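PDB 3VXJ: DyP from Bjerkandera adusta, which probably acts as a heme b-dependent peroxidase that oxidises dyes and phenols, and here carries heme together with bound 2,6-dimethoxyphenol. Local coordinates for residues 23-27 with 131-135; 47-51 with 65-69. Residue numbers count along the deposited sequence, not the author numbering.

Both contacts reach the same antiparallel sheet, through strands 23-31 and 65-71; their centres are about 11 Å apart, and along the chain contact 2 is nested inside the loop closed by contact 1. Contact 1 seats helix 128-142 on the inner strand 23-31; contact 2 joins the exit of helix 34-48 to the edge strand 65-71. They meet through Phe134, whose CD1 lies 3.6 Å from Ala65 CB and whose CE2 lies 3.8 Å from Arg48 CD. The heme is closer to contact 1: the side chain of Glu24 is about 14 Å from it and about 10 Å from that of the heme-binding Arg329. Contact 2 lies away from the heme and 2,6-dimethoxyphenol pockets.

Contact 1: 23-27 with 131-135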
loop_
_atom_site.group_PDB
_atom_site.type_symbol
_atom_site.label_atom_id
_atom_site.label_comp_id
_atom_site.label_asym_id
_atom_site.label_seq_id
_atom_site.Cartn_x
_atom_site.Cartn_y
_atom_site.Cartn_z
ATOM N N LYS A 23 -12.457 -7.110 -6.695
ATOM C CA LYS A 23 -11.595 -7.178 -7.876
ATOM C C LYS A 23 -11.121 -5.779 -8.217
ATOM O O LYS A 23 -11.848 -4.810 -8.025
ATOM C CB LYS A 23 -12.349 -7.751 -9.081
ATOM C CG LYS A 23 -13.180 -9.012 -8.822
ATOM C CD LYS A 23 -12.314 -10.207 -8.451
ATOM C CE LYS A 23 -13.168 -11.452 -8.315
ATOM N NZ LYS A 23 -12.382 -12.664 -7.926
ATOM N N GLU A 24 -9.900 -5.656 -8.717
ATOM C CA GLU A 24 -9.441 -4.350 -9.171
ATOM C C GLU A 24 -8.509 -4.521 -10.353
ATOM O O GLU A 24 -7.747 -5.497 -10.403
ATOM C CB GLU A 24 -8.739 -3.599 -8.034
ATOM C CG GLU A 24 -8.454 -2.130 -8.311
ATOM C CD GLU A 24 -7.784 -1.435 -7.145
ATOM O OE1 GLU A 24 -7.457 -2.098 -6.135
ATOM O OE2 GLU A 24 -7.560 -0.214 -7.242
ATOM N N ARG A 25 -8.583 -3.590 -11.304
ATOM C CA ARG A 25 -7.697 -3.592 -12.465
ATOM C C ARG A 25 -7.038 -2.234 -12.612
ATOM O O ARG A 25 -7.681 -1.185 -12.475
ATOM C CB ARG A 25 -8.471 -3.925 -13.737
ATOM C CG ARG A 25 -7.588 -4.014 -14.990
ATOM C CD ARG A 25 -8.354 -4.570 -16.174
ATOM N NE ARG A 25 -8.717 -5.962 -15.951
ATOM C CZ ARG A 25 -9.605 -6.631 -16.679
ATOM N NH1 ARG A 25 -10.230 -6.033 -17.685
ATOM N NH2 ARG A 25 -9.868 -7.901 -16.391
ATOM N N PHE A 26 -5.740 -2.265 -12.877
ATOM C CA PHE A 26 -4.965 -1.064 -13.123
ATOM C C PHE A 26 -4.629 -1.065 -14.609
ATOM O O PHE A 26 -3.910 -1.948 -15.091
ATOM C CB PHE A 26 -3.693 -1.083 -12.280
ATOM C CG PHE A 26 -3.946 -1.099 -10.788
ATOM C CD1 PHE A 26 -3.915 0.086 -10.066
ATOM C CD2 PHE A 26 -4.241 -2.291 -10.119
ATOM C CE1 PHE A 26 -4.158 0.089 -8.691
ATOM C CE2 PHE A 26 -4.489 -2.296 -8.742
ATOM C CZ PHE A 26 -4.449 -1.109 -8.034
ATOM N N VAL A 27 -5.213 -0.121 -15.342
ATOM C CA VAL A 27 -5.010 -0.024 -16.789
ATOM C C VAL A 27 -4.018 1.104 -17.037
ATOM O O VAL A 27 -4.351 2.292 -16.901
ATOM C CB VAL A 27 -6.331 0.246 -17.554
ATOM C CG1 VAL A 27 -6.069 0.299 -19.047
ATOM C CG2 VAL A 27 -7.387 -0.825 -17.243
ATOM N N LEU A 131 -14.928 -5.888 -14.669
ATOM C CA LEU A 131 -13.673 -5.227 -15.033
ATOM C C LEU A 131 -13.526 -5.161 -16.549
ATOM O O LEU A 131 -13.185 -4.109 -17.085
ATOM C CB LEU A 131 -12.464 -5.945 -14.431
ATOM C CG LEU A 131 -12.338 -5.981 -12.905
ATOM C CD1 LEU A 131 -11.088 -6.749 -12.538
ATOM C CD2 LEU A 131 -12.313 -4.588 -12.286
ATOM N N ASP A 132 -13.794 -6.277 -17.233
ATOM C CA ASP A 132 -13.746 -6.302 -18.701
ATOM C C ASP A 132 -14.732 -5.313 -19.332
ATOM O O ASP A 132 -14.376 -4.587 -20.259
ATOM C CB ASP A 132 -13.983 -7.720 -19.244
ATOM C CG ASP A 132 -12.882 -8.689 -18.858
ATOM O OD1 ASP A 132 -11.773 -8.233 -18.497
ATOM O OD2 ASP A 132 -13.126 -9.913 -18.931
ATOM N N GLN A 133 -15.961 -5.266 -18.820
ATOM C CA GLN A 133 -16.956 -4.338 -19.352
ATOM C C GLN A 133 -16.488 -2.891 -19.214
ATOM O O GLN A 133 -16.595 -2.107 -20.158
ATOM C CB GLN A 133 -18.311 -4.534 -18.673
ATOM C CG GLN A 133 -18.967 -5.873 -18.993
ATOM C CD GLN A 133 -20.288 -6.063 -18.283
ATOM O OE1 GLN A 133 -21.019 -5.102 -18.029
ATOM N NE2 GLN A 133 -20.605 -7.308 -17.965
ATOM N N PHE A 134 -15.920 -2.549 -18.059
ATOM C CA PHE A 134 -15.463 -1.180 -17.833
ATOM C C PHE A 134 -14.161 -0.839 -18.546
ATOM O O PHE A 134 -13.945 0.325 -18.903
ATOM C CB PHE A 134 -15.427 -0.862 -16.335
ATOM C CG PHE A 134 -16.780 -0.534 -15.778
ATOM C CD1 PHE A 134 -17.711 -1.546 -15.528
ATOM C CD2 PHE A 134 -17.152 0.793 -15.548
ATOM C CE1 PHE A 134 -18.984 -1.251 -15.040
ATOM C CE2 PHE A 134 -18.431 1.102 -15.054
ATOM C CZ PHE A 134 -19.342 0.079 -14.800
ATOM N N THR A 135 -13.331 -1.849 -18.801
ATOM C CA THR A 135 -12.139 -1.675 -19.638
ATOM C C THR A 135 -12.562 -1.430 -21.094
ATOM O O THR A 135 -12.042 -0.528 -21.765
ATOM C CB THR A 135 -11.208 -2.900 -19.544
ATOM O OG1 THR A 135 -10.790 -3.076 -18.187
ATOM C CG2 THR A 135 -9.962 -2.709 -20.399
#
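Arg25 dominates the meeting of strand 23-27 with helix segment 131-135. Its CA-to-CB bond points toward the helix, and trans chi1 and chi2 extend the chain before an m turn at chi3 brings the guanidinium alongside it. Arg25 NH1 and Arg25 NH2 converge on a single carboxylate oxygen, Asp132 OD1, at 2.8 and 2.9 Å, forming a salt bridge. Arg25 NH1 also donates to Thr135 OG1 at 3.1 Å. The m rotamer of Thr135 makes that acceptor available, because its hydroxyl donates back to the preceding helical turn (Thr135 OG1 to Leu131 O, 2.8 Å). Asp132 starts out away from the strand, yet its m chi1 carries the carboxylate back. Arg25 NE is taken up by Ser153 of strand 146-155.

Beneath this polar group, Leu131 CB covers one face of the guanidinium (3.7 Å to Arg25 CZ), while the mt rotamer sends Leu131 CD1 across the strand to within 3.8 Å of Lys23 CB and 4.0 Å of Glu24 C. Lys23 leaves its backbone toward the helix, but its ammonium end leads away, so its contribution is aliphatic. Val27 CG2 closes the far end, 4.2 Å from Thr135 OG1.

Glu24 points away from the helix, and Phe26 packs with Phe220 of the second sheet. The strand thus has one face under the helix and the other in the barrel interior. The axes of 23-27 and 131-135 approach to 9.6 Å at 30°; helix 128-142 lies over strand 23-31, between strands 119-125 and 146-155, which it connects, the split beta-alpha-beta arrangement of the ferredoxin-like half of a DyP dimeric alpha+beta barrel.

Contact 2: 47-51 with 65-69; sequences ERITS and AFVNL
Helix 34-48 ends at Arg48, and Ile49 is the first residue to leave helical angles. Residues 49-51 are extended (phi/psi -80/120, -94/121 and -83/164), and 49-50 runs antiparallel to 66-67 of the strand, with Ile49 opposite Val67 (CA-CA 5.0 Å) and Thr50 opposite Phe66 (5.4 Å). Thr50 takes part in all three direct hydrogen bonds between the segments. Thr50 N donates to Val67 O (2.9 Å, 168°), and the m rotamer places Thr50 OG1 where it accepts from Val67 N at 3.0 Å, a side chain standing in for a backbone carbonyl.

Asn68, with chi1 at -80° and chi2 at -176°, bends back so that ND2 reaches two carbonyls, Thr50 O at 3.0 Å and Val67 O at 2.8 Å. Val67 O is shared by Thr50 N and Asn68 ND2, and Ile49 CA adds a C-H...O contact at 3.3 Å. Asn68 OD1 accepts from Asp14 N. One water bridges two acceptors, donating to Arg48 O (2.8 Å) and Ala65 O (2.7 Å).

In the ferredoxin-like fold of this domain, 65-71 is an edge strand. Phe66 and Asn68 hydrogen-bond through their backbones to Gly124 and Leu122 of strand 119-125, leaving Val67 to pair outward with the chain that follows helix 34-48. Ile49, in the mm rotamer, lays CD1 4.1 Å from Val67 CG1 and 3.9 Å from Leu69 CB, next to Tyr44 of that helix. Arg48 NE forms a salt bridge with Asp137. Ser51, facing away from the strand, is the N-cap of helix 52-55, its p rotamer holding OG to Ile54 N.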
loop_
_atom_site.group_PDB
_atom_site.type_symbol
_atom_site.label_atom_id
_atom_site.label_comp_id
_atom_site.label_asym_id
_atom_site.label_seq_id
_atom_site.Cartn_x
_atom_site.Cartn_y
_atom_site.Cartn_z
ATOM N N GLU A 47 -19.306 10.679 -15.987
ATOM C CA GLU A 47 -19.978 9.383 -16.094
ATOM C C GLU A 47 -19.401 8.294 -15.192
ATOM O O GLU A 47 -20.140 7.448 -14.685
ATOM C CB GLU A 47 -19.965 8.889 -17.550
ATOM C CG GLU A 47 -20.663 9.808 -18.552
ATOM C CD GLU A 47 -22.052 10.252 -18.108
ATOM O OE1 GLU A 47 -22.901 9.384 -17.801
ATOM O OE2 GLU A 47 -22.297 11.480 -18.073
ATOM N N ARG A 48 -18.086 8.320 -15.002
ATOM C CA ARG A 48 -17.368 7.161 -14.467
ATOM C C ARG A 48 -16.478 7.395 -13.249
ATOM O O ARG A 48 -16.203 6.456 -12.502
ATOM C CB ARG A 48 -16.526 6.516 -15.572
ATOM C CG ARG A 48 -17.338 5.972 -16.752
ATOM C CD ARG A 48 -18.034 4.665 -16.407
ATOM N NE ARG A 48 -18.691 4.090 -17.578
ATOM C CZ ARG A 48 -20.001 3.903 -17.704
ATOM N NH1 ARG A 48 -20.828 4.227 -16.716
ATOM N NH2 ARG A 48 -20.483 3.374 -18.819
ATOM N N ILE A 49 -15.989 8.617 -13.060
ATOM C CA ILE A 49 -15.008 8.845 -11.990
ATOM C C ILE A 49 -15.713 8.960 -10.641
ATOM O O ILE A 49 -16.553 9.841 -10.436
ATOM C CB ILE A 49 -14.080 10.046 -12.272
ATOM C CG1 ILE A 49 -13.225 9.795 -13.535
ATOM C CG2 ILE A 49 -13.195 10.348 -11.046
ATOM C CD1 ILE A 49 -12.148 8.697 -13.426
ATOM N N THR A 50 -15.349 8.061 -9.734
ATOM C CA THR A 50 -16.053 7.858 -8.477
ATOM C C THR A 50 -15.464 8.663 -7.324
ATOM O O THR A 50 -14.284 8.503 -6.985
ATOM C CB THR A 50 -16.052 6.361 -8.125
ATOM O OG1 THR A 50 -16.400 5.602 -9.293
ATOM C CG2 THR A 50 -17.043 6.075 -7.018
ATOM N N SER A 51 -16.294 9.512 -6.726
ATOM C CA SER A 51 -15.895 10.352 -5.607
ATOM C C SER A 51 -15.954 9.638 -4.257
ATOM O O SER A 51 -16.594 8.588 -4.119
ATOM C CB SER A 51 -16.795 11.587 -5.537
ATOM O OG SER A 51 -18.106 11.228 -5.118
ATOM N N ALA A 65 -19.070 -0.525 -10.965
ATOM C CA ALA A 65 -17.634 -0.342 -10.841
ATOM C C ALA A 65 -17.291 1.085 -10.451
ATOM O O ALA A 65 -17.972 2.036 -10.834
ATOM C CB ALA A 65 -16.924 -0.742 -12.131
ATOM N N PHE A 66 -16.217 1.214 -9.677
ATOM C CA PHE A 66 -15.650 2.502 -9.325
ATOM C C PHE A 66 -14.463 2.726 -10.240
ATOM O O PHE A 66 -13.695 1.795 -10.505
ATOM C CB PHE A 66 -15.150 2.502 -7.875
ATOM C CG PHE A 66 -16.185 2.094 -6.854
ATOM C CD1 PHE A 66 -17.536 2.403 -7.023
ATOM C CD2 PHE A 66 -15.797 1.419 -5.696
ATOM C CE1 PHE A 66 -18.482 2.034 -6.064
ATOM C CE2 PHE A 66 -16.739 1.047 -4.728
ATOM C CZ PHE A 66 -18.085 1.358 -4.916
ATOM N N VAL A 67 -14.284 3.957 -10.706
ATOM C CA VAL A 67 -13.093 4.285 -11.499
ATOM C C VAL A 67 -12.403 5.532 -10.961
ATOM O O VAL A 67 -13.042 6.542 -10.681
ATOM C CB VAL A 67 -13.402 4.471 -13.012
ATOM C CG1 VAL A 67 -12.090 4.583 -13.812
ATOM C CG2 VAL A 67 -14.257 3.315 -13.537
ATOM N N ASN A 68 -11.087 5.424 -10.777
ATOM C CA ASN A 68 -10.233 6.563 -10.476
ATOM C C ASN A 68 -9.129 6.652 -11.532
ATOM O O ASN A 68 -8.897 5.700 -12.284
ATOM C CB ASN A 68 -9.633 6.447 -9.071
ATOM C CG ASN A 68 -10.603 6.857 -7.944
ATOM O OD1 ASN A 68 -10.201 6.869 -6.782
ATOM N ND2 ASN A 68 -11.876 7.169 -8.270
ATOM N N LEU A 69 -8.455 7.798 -11.588
ATOM C CA LEU A 69 -7.521 8.087 -12.664
ATOM C C LEU A 69 -6.362 8.942 -12.173
ATOM O O LEU A 69 -6.562 10.019 -11.599
ATOM C CB LEU A 69 -8.252 8.782 -13.824
ATOM C CG LEU A 69 -7.450 9.320 -15.018
ATOM C CD1 LEU A 69 -6.725 8.206 -15.771
ATOM C CD2 LEU A 69 -8.385 10.058 -15.954
HETATM O O HOH W 1 -18.015 4.291 -12.394
#